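Local coordinates for aminotransferase (Streptomyces pactum, PDB 4ZM4), which belongs to the class-III aminotransferases, a family of enzymes that work with pyridoxal-5'-phosphate, at residues Asp333-Glu336 against Arg337-Asp340. The protein carries 1 engineered substitution. Sequence-based numbering, arbitrary orientation.
Sequences DLYE and RLED
Arg337 folds back over the first turn of helix 334-355, across the backbone of Asp333 and Leu334. Its CB lies 3.6 Å from Leu334 O. CG and CD then pass the carbonyl oxygen of Asp333 loosely, each at 4.1 Å. The chain bends at chi3 (26°), and this turn brings the guanidinium back toward the start of the helix. Leu334 CA lies over one face of the group, off its centre. NH2 reaches the methyl CD1 of Leu334 at 3.8 Å, and the two side chains are roughly perpendicular. NH1 makes a weak hydrogen bond to a water that lies at the guanidinium edge, in its plane. The same water also accepts from Asp333 N, so it bridges the side chain to the N-cap residue. The Asp333 carboxylate makes no capping bond, and its OD2 stays 5.8 Å from Arg337 NH1.

Four i to i+4 backbone bonds hold the turns together. The shortest runs from Leu338 N to Leu334 O, at 2.8 Å and nearly straight (165°). Glu339 N approaches Tyr335 O from above the carbonyl plane.

On the side turned to the protein, the buried Leu338 uses CD1 to meet Leu334 CG at 3.7 Å and Tyr335 CD1 at 3.9 Å. Leu338 and Tyr335 run side by side in the same direction. Leu334 also packs on Phe72, and Leu338 on Thr367 and Thr425. The Tyr335 hydroxyl is hydrogen-bonded to Phe257 O. Apart from this cluster, Glu339 forms a salt bridge with Arg364.

The helix start is therefore two-sided. The leucines and the tyrosine pack against loops of the same chain, while the exposed arginine covers the first turn mainly by van der Waals contact and a water bridge that is weak on the arginine side, without a direct salt bridge to Asp333.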
ATOM      1  N   ASP B 333      -3.038  24.615  20.210  1.00 27.45           N
ATOM      2  CA  ASP B 333      -2.833  23.991  21.549  1.00 27.12           C
ATOM      3  C   ASP B 333      -3.211  22.490  21.625  1.00 24.18           C
ATOM      4  O   ASP B 333      -3.317  21.931  22.702  1.00 23.62           O
ATOM      5  CB  ASP B 333      -3.586  24.801  22.624  1.00 27.78           C
ATOM      6  CG  ASP B 333      -3.086  26.239  22.734  1.00 27.67           C
ATOM      7  OD1 ASP B 333      -1.853  26.471  22.658  1.00 31.12           O
ATOM      8  OD2 ASP B 333      -3.925  27.150  22.842  1.00 30.57           O
ATOM      9  N   LEU B 334      -3.320  21.826  20.479  1.00 22.78           N
ATOM     10  CA  LEU B 334      -3.744  20.411  20.416  1.00 22.47           C
ATOM     11  C   LEU B 334      -2.837  19.507  21.205  1.00 22.43           C
ATOM     12  O   LEU B 334      -3.290  18.723  22.044  1.00 20.14           O
ATOM     13  CB  LEU B 334      -3.789  19.943  18.955  1.00 22.25           C
ATOM     14  CG  LEU B 334      -4.163  18.482  18.694  1.00 22.96           C
ATOM     15  CD1 LEU B 334      -5.521  18.123  19.260  1.00 21.15           C
ATOM     16  CD2 LEU B 334      -4.118  18.216  17.191  1.00 23.37           C
ATOM     17  N   TYR B 335      -1.533  19.664  20.973  1.00 23.91           N
ATOM     18  CA  TYR B 335      -0.535  18.761  21.578  1.00 25.92           C
ATOM     19  C   TYR B 335      -0.408  18.982  23.078  1.00 28.27           C
ATOM     20  O   TYR B 335      -0.053  18.058  23.803  1.00 30.88           O
ATOM     21  CB  TYR B 335       0.796  18.824  20.800  1.00 24.77           C
ATOM     22  CG  TYR B 335       0.572  18.285  19.403  1.00 23.02           C
ATOM     23  CD1 TYR B 335       0.657  16.916  19.146  1.00 23.66           C
ATOM     24  CD2 TYR B 335       0.157  19.117  18.374  1.00 22.74           C
ATOM     25  CE1 TYR B 335       0.427  16.399  17.877  1.00 22.70           C
ATOM     26  CE2 TYR B 335      -0.092  18.620  17.106  1.00 23.18           C
ATOM     27  CZ  TYR B 335       0.049  17.247  16.857  1.00 23.50           C
ATOM     28  OH  TYR B 335      -0.184  16.742  15.585  1.00 19.85           O
ATOM     29  N   GLU B 336      -0.765  20.179  23.554  1.00 31.92           N
ATOM     30  CA  GLU B 336      -0.855  20.436  24.998  1.00 31.35           C
ATOM     31  C   GLU B 336      -2.050  19.712  25.637  1.00 30.02           C
ATOM     32  O   GLU B 336      -1.923  19.158  26.732  1.00 28.07           O
ATOM     33  CB  GLU B 336      -0.949  21.930  25.285  1.00 37.10           C
ATOM     34  CG  GLU B 336       0.408  22.587  25.446  1.00 47.53           C
ATOM     35  CD  GLU B 336       0.394  24.110  25.249  1.00 57.77           C
ATOM     36  OE1 GLU B 336      -0.589  24.795  25.627  1.00 58.08           O
ATOM     37  OE2 GLU B 336       1.398  24.629  24.708  1.00 64.74           O
ATOM     38  N   ARG B 337      -3.200  19.730  24.969  1.00 26.00           N
ATOM     39  CA  ARG B 337      -4.365  19.017  25.457  1.00 27.82           C
ATOM     40  C   ARG B 337      -4.181  17.494  25.372  1.00 27.35           C
ATOM     41  O   ARG B 337      -4.605  16.777  26.270  1.00 25.61           O
ATOM     42  CB  ARG B 337      -5.612  19.418  24.667  1.00 28.82           C
ATOM     43  CG  ARG B 337      -6.331  20.631  25.233  1.00 33.21           C
ATOM     44  CD  ARG B 337      -7.111  21.466  24.212  1.00 35.18           C
ATOM     45  NE  ARG B 337      -7.583  20.757  23.019  1.00 33.93           N
ATOM     46  CZ  ARG B 337      -7.577  21.265  21.784  1.00 34.01           C
ATOM     47  NH1 ARG B 337      -7.090  22.463  21.531  1.00 33.54           N
ATOM     48  NH2 ARG B 337      -8.038  20.531  20.777  1.00 38.93           N
ATOM     49  N   LEU B 338      -3.569  17.008  24.290  1.00 26.59           N
ATOM     50  CA  LEU B 338      -3.264  15.571  24.165  1.00 26.51           C
ATOM     51  C   LEU B 338      -2.370  15.140  25.298  1.00 25.99           C
ATOM     52  O   LEU B 338      -2.519  14.049  25.816  1.00 31.26           O
ATOM     53  CB  LEU B 338      -2.611  15.250  22.803  1.00 26.91           C
ATOM     54  CG  LEU B 338      -3.533  15.423  21.580  1.00 27.23           C
ATOM     55  CD1 LEU B 338      -2.737  15.406  20.290  1.00 28.96           C
ATOM     56  CD2 LEU B 338      -4.619  14.363  21.529  1.00 26.81           C
ATOM     57  N   GLU B 339      -1.418  15.992  25.664  1.00 26.31           N
ATOM     58  CA  GLU B 339      -0.505  15.702  26.765  1.00 25.92           C
ATOM     59  C   GLU B 339      -1.264  15.548  28.084  1.00 25.36           C
ATOM     60  O   GLU B 339      -0.983  14.607  28.850  1.00 24.79           O
ATOM     61  CB  GLU B 339       0.602  16.772  26.842  1.00 25.08           C
ATOM     62  CG  GLU B 339       1.488  16.721  28.090  1.00 26.97           C
ATOM     63  CD  GLU B 339       2.197  15.401  28.323  1.00 25.16           C
ATOM     64  OE1 GLU B 339       2.528  14.705  27.339  1.00 26.05           O
ATOM     65  OE2 GLU B 339       2.452  15.075  29.494  1.00 24.92           O
ATOM     66  N   ASP B 340      -2.236  16.429  28.337  1.00 25.13           N
ATOM     67  CA  ASP B 340      -3.096  16.315  29.542  1.00 25.42           C
ATOM     68  C   ASP B 340      -3.903  15.016  29.532  1.00 25.19           C
ATOM     69  O   ASP B 340      -4.040  14.354  30.558  1.00 23.82           O
ATOM     70  CB  ASP B 340      -4.091  17.485  29.668  1.00 26.28           C
ATOM     71  CG  ASP B 340      -3.404  18.846  29.808  1.00 28.20           C
ATOM     72  OD1 ASP B 340      -2.208  18.911  30.163  1.00 28.12           O
ATOM     73  OD2 ASP B 340      -4.075  19.871  29.545  1.00 30.82           O
TER
HETATM   74  O   HOH W   1      -6.271  24.663  20.068  1.00 10.85           O